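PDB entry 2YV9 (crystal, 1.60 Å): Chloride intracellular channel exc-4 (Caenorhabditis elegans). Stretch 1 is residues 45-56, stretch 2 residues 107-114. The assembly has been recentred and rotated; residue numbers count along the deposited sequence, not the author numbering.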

# COMPACT_ATOMS: atom_id res chain seq x y z
N MET A 45 -10.52 3.63 -10.43
CA MET A 45 -10.52 4.10 -11.82
C MET A 45 -9.93 3.08 -12.79
O MET A 45 -10.47 2.85 -13.91
CB MET A 45 -9.74 5.41 -11.95
CG MET A 45 -10.42 6.59 -11.27
SD MET A 45 -9.69 8.21 -11.40
CE MET A 45 -9.63 8.40 -13.16
N GLU A 46 -8.84 2.46 -12.41
CA GLU A 46 -8.23 1.43 -13.27
C GLU A 46 -9.19 0.23 -13.48
O GLU A 46 -9.38 -0.28 -14.61
CB GLU A 46 -6.90 1.01 -12.68
CG GLU A 46 -5.83 2.12 -12.73
CD GLU A 46 -4.54 1.77 -12.01
OE1 GLU A 46 -4.44 0.63 -11.48
OE2 GLU A 46 -3.66 2.63 -11.99
N LEU A 47 -9.74 -0.27 -12.39
CA LEU A 47 -10.74 -1.34 -12.52
C LEU A 47 -11.93 -0.95 -13.41
O LEU A 47 -12.41 -1.79 -14.19
CB LEU A 47 -11.23 -1.80 -11.15
CG LEU A 47 -10.10 -2.58 -10.43
CD1 LEU A 47 -10.49 -2.83 -8.94
CD2 LEU A 47 -9.75 -3.88 -11.04
N TYR A 48 -12.38 0.29 -13.31
CA TYR A 48 -13.51 0.77 -14.13
C TYR A 48 -13.12 0.73 -15.61
O TYR A 48 -13.92 0.34 -16.46
CB TYR A 48 -13.98 2.19 -13.74
CG TYR A 48 -15.39 2.44 -14.21
CD1 TYR A 48 -16.48 2.26 -13.36
CD2 TYR A 48 -15.63 2.83 -15.52
CE1 TYR A 48 -17.77 2.45 -13.81
CE2 TYR A 48 -16.93 3.03 -15.98
CZ TYR A 48 -17.99 2.84 -15.13
OH TYR A 48 -19.30 3.06 -15.58
N ALA A 49 -11.89 1.13 -15.92
CA ALA A 49 -11.41 1.07 -17.31
C ALA A 49 -11.60 -0.35 -17.87
O ALA A 49 -12.07 -0.53 -19.00
CB ALA A 49 -9.93 1.48 -17.44
N LEU A 50 -11.23 -1.34 -17.08
CA LEU A 50 -11.32 -2.76 -17.49
C LEU A 50 -12.76 -3.28 -17.52
O LEU A 50 -13.15 -4.00 -18.48
CB LEU A 50 -10.47 -3.68 -16.62
CG LEU A 50 -8.98 -3.41 -16.46
CD1 LEU A 50 -8.38 -4.41 -15.50
CD2 LEU A 50 -8.31 -3.52 -17.82
N TYR A 51 -13.51 -2.99 -16.47
CA TYR A 51 -14.97 -3.17 -16.39
C TYR A 51 -15.71 -2.66 -17.65
O TYR A 51 -16.48 -3.41 -18.26
CB TYR A 51 -15.52 -2.45 -15.17
CG TYR A 51 -17.01 -2.41 -15.11
CD1 TYR A 51 -17.74 -3.56 -14.78
CD2 TYR A 51 -17.71 -1.24 -15.39
CE1 TYR A 51 -19.14 -3.53 -14.73
CE2 TYR A 51 -19.11 -1.21 -15.36
CZ TYR A 51 -19.81 -2.35 -15.02
OH TYR A 51 -21.20 -2.30 -14.99
N GLU A 52 -15.48 -1.41 -18.03
CA GLU A 52 -16.33 -0.78 -19.06
C GLU A 52 -16.10 -1.39 -20.45
O GLU A 52 -16.95 -1.26 -21.33
CB GLU A 52 -16.12 0.73 -19.15
CG GLU A 52 -14.77 1.18 -19.65
CD GLU A 52 -14.52 2.69 -19.53
OE1 GLU A 52 -15.38 3.43 -18.99
OE2 GLU A 52 -13.45 3.13 -20.02
N ILE A 53 -14.96 -2.02 -20.66
CA ILE A 53 -14.71 -2.73 -21.93
C ILE A 53 -14.98 -4.25 -21.86
O ILE A 53 -14.74 -4.98 -22.85
CB ILE A 53 -13.31 -2.44 -22.48
CG1 ILE A 53 -12.21 -2.90 -21.51
CG2 ILE A 53 -13.16 -0.92 -22.77
CD1 ILE A 53 -10.80 -2.66 -22.05
N GLY A 54 -15.49 -4.74 -20.72
CA GLY A 54 -15.79 -6.17 -20.56
C GLY A 54 -14.61 -7.09 -20.27
O GLY A 54 -14.72 -8.31 -20.41
N VAL A 55 -13.48 -6.53 -19.84
CA VAL A 55 -12.30 -7.33 -19.52
C VAL A 55 -12.44 -7.98 -18.12
O VAL A 55 -11.93 -9.08 -17.89
CB VAL A 55 -11.01 -6.45 -19.61
CG1 VAL A 55 -9.82 -7.06 -18.88
CG2 VAL A 55 -10.64 -6.15 -21.08
N ALA A 56 -13.12 -7.32 -17.20
CA ALA A 56 -13.30 -7.86 -15.84
C ALA A 56 -14.70 -7.55 -15.31
O ALA A 56 -15.33 -6.58 -15.73
CB ALA A 56 -12.23 -7.28 -14.90
N GLU A 107 -2.73 -8.17 -21.07
CA GLU A 107 -3.26 -9.40 -21.64
C GLU A 107 -4.35 -9.08 -22.65
O GLU A 107 -4.51 -9.78 -23.67
CB GLU A 107 -3.83 -10.26 -20.54
CG GLU A 107 -4.31 -11.61 -20.99
CD GLU A 107 -4.92 -12.38 -19.85
OE1 GLU A 107 -4.60 -12.04 -18.69
OE2 GLU A 107 -5.72 -13.29 -20.13
N PHE A 108 -5.08 -8.00 -22.38
CA PHE A 108 -6.16 -7.57 -23.26
C PHE A 108 -5.84 -6.30 -24.10
O PHE A 108 -6.77 -5.62 -24.59
CB PHE A 108 -7.46 -7.45 -22.49
CG PHE A 108 -7.98 -8.76 -22.00
CD1 PHE A 108 -8.61 -9.64 -22.86
CD2 PHE A 108 -7.80 -9.15 -20.68
CE1 PHE A 108 -9.08 -10.87 -22.41
CE2 PHE A 108 -8.27 -10.36 -20.22
CZ PHE A 108 -8.90 -11.23 -21.10
N ASN A 109 -4.57 -6.01 -24.28
CA ASN A 109 -4.13 -4.91 -25.17
C ASN A 109 -4.65 -3.53 -24.78
O ASN A 109 -4.91 -2.70 -25.66
CB ASN A 109 -4.56 -5.23 -26.64
CG ASN A 109 -3.76 -4.47 -27.67
OD1 ASN A 109 -4.23 -4.26 -28.82
ND2 ASN A 109 -2.54 -4.07 -27.32
N VAL A 110 -4.79 -3.26 -23.46
CA VAL A 110 -5.31 -1.99 -22.99
C VAL A 110 -4.16 -1.07 -22.61
O VAL A 110 -3.27 -1.47 -21.88
CB VAL A 110 -6.20 -2.18 -21.77
CG1 VAL A 110 -6.79 -0.85 -21.34
CG2 VAL A 110 -7.28 -3.25 -22.10
N PRO A 111 -4.13 0.15 -23.16
CA PRO A 111 -3.03 1.08 -22.95
C PRO A 111 -3.12 1.87 -21.65
O PRO A 111 -2.92 3.09 -21.62
CB PRO A 111 -3.19 2.04 -24.15
CG PRO A 111 -4.59 2.12 -24.32
CD PRO A 111 -5.12 0.71 -24.09
N LEU A 112 -3.38 1.16 -20.57
CA LEU A 112 -3.65 1.81 -19.29
C LEU A 112 -2.40 2.18 -18.51
O LEU A 112 -2.45 3.09 -17.67
CB LEU A 112 -4.55 0.90 -18.47
CG LEU A 112 -5.05 1.32 -17.09
CD1 LEU A 112 -5.84 2.61 -17.10
CD2 LEU A 112 -5.92 0.17 -16.46
N PHE A 113 -1.29 1.48 -18.75
CA PHE A 113 -0.07 1.72 -18.00
C PHE A 113 1.04 2.13 -18.90
O PHE A 113 1.30 1.46 -19.93
CB PHE A 113 0.38 0.51 -17.21
CG PHE A 113 -0.55 0.16 -16.11
CD1 PHE A 113 -0.40 0.74 -14.86
CD2 PHE A 113 -1.59 -0.72 -16.32
CE1 PHE A 113 -1.25 0.40 -13.85
CE2 PHE A 113 -2.47 -1.05 -15.32
CZ PHE A 113 -2.31 -0.49 -14.09
N GLU A 114 1.68 3.22 -18.49
CA GLU A 114 2.87 3.76 -19.16
C GLU A 114 3.85 4.25 -18.11
O GLU A 114 3.51 4.33 -16.93
CB GLU A 114 2.48 4.92 -20.06
CG GLU A 114 1.57 4.59 -21.18
CD GLU A 114 2.17 3.67 -22.19
OE1 GLU A 114 3.41 3.49 -22.21
OE2 GLU A 114 1.37 3.12 -22.96

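A helix and an irregular segment can pack together mainly through side chains, with no hydrogen bond between them, and exc-4 offers a compact example. The two stretches bury 386 Å² between them. The first is the last part of a helix, closed by a Schellman motif: Gly-54, at a positive phi that favours glycine, donates from N to Tyr-51 O at 3.0 Å, and Val-55 N reaches Leu-50 O at 2.9 Å. The second stretch has no regular structure and runs antiparallel to the first, so that Glu-46 lies nearest Leu-112, Leu-50 nearest Val-110 and Val-55 nearest Phe-108. CA separations of 7.2 to 8.2 Å leave room for side chains between the backbones.

Apolar contacts fill that room. Val-110 receives two partners on one methyl: its CG2 lies 3.6 Å from Ile-53 CD1 and 4.4 Å from Leu-50 CD2. Leu-50 sets out sideways, but the end of its side chain comes nearer. At the Schellman turn, Val-55 CG1 approaches Phe-108 CD2 to 3.4 Å, a tight contact that meets the ring obliquely. Leu-112 lies against both Glu-46 and Ala-49: its CD2 is 4.0 Å from Glu-46 CB, and CD1 and CD2 are each 4.3 Å from Ala-49 CB. The small alanine side chain makes a modest contact, with dispersion and the exclusion of solvent as the general source of stability in such pairings.

The remaining contacts involve polar atoms without becoming polar bonds. Glu-46 O lies 3.9 Å from Leu-112 CD2, while serving within the helix as acceptor for Leu-50 N at 3.3 Å. Farther out, Glu-46 OE1 sits 3.6 Å from Phe-113 CZ, again oblique to the ring. This contact buries the oxygen without a partner anywhere in the model, a likely energetic cost within an otherwise largely apolar interface.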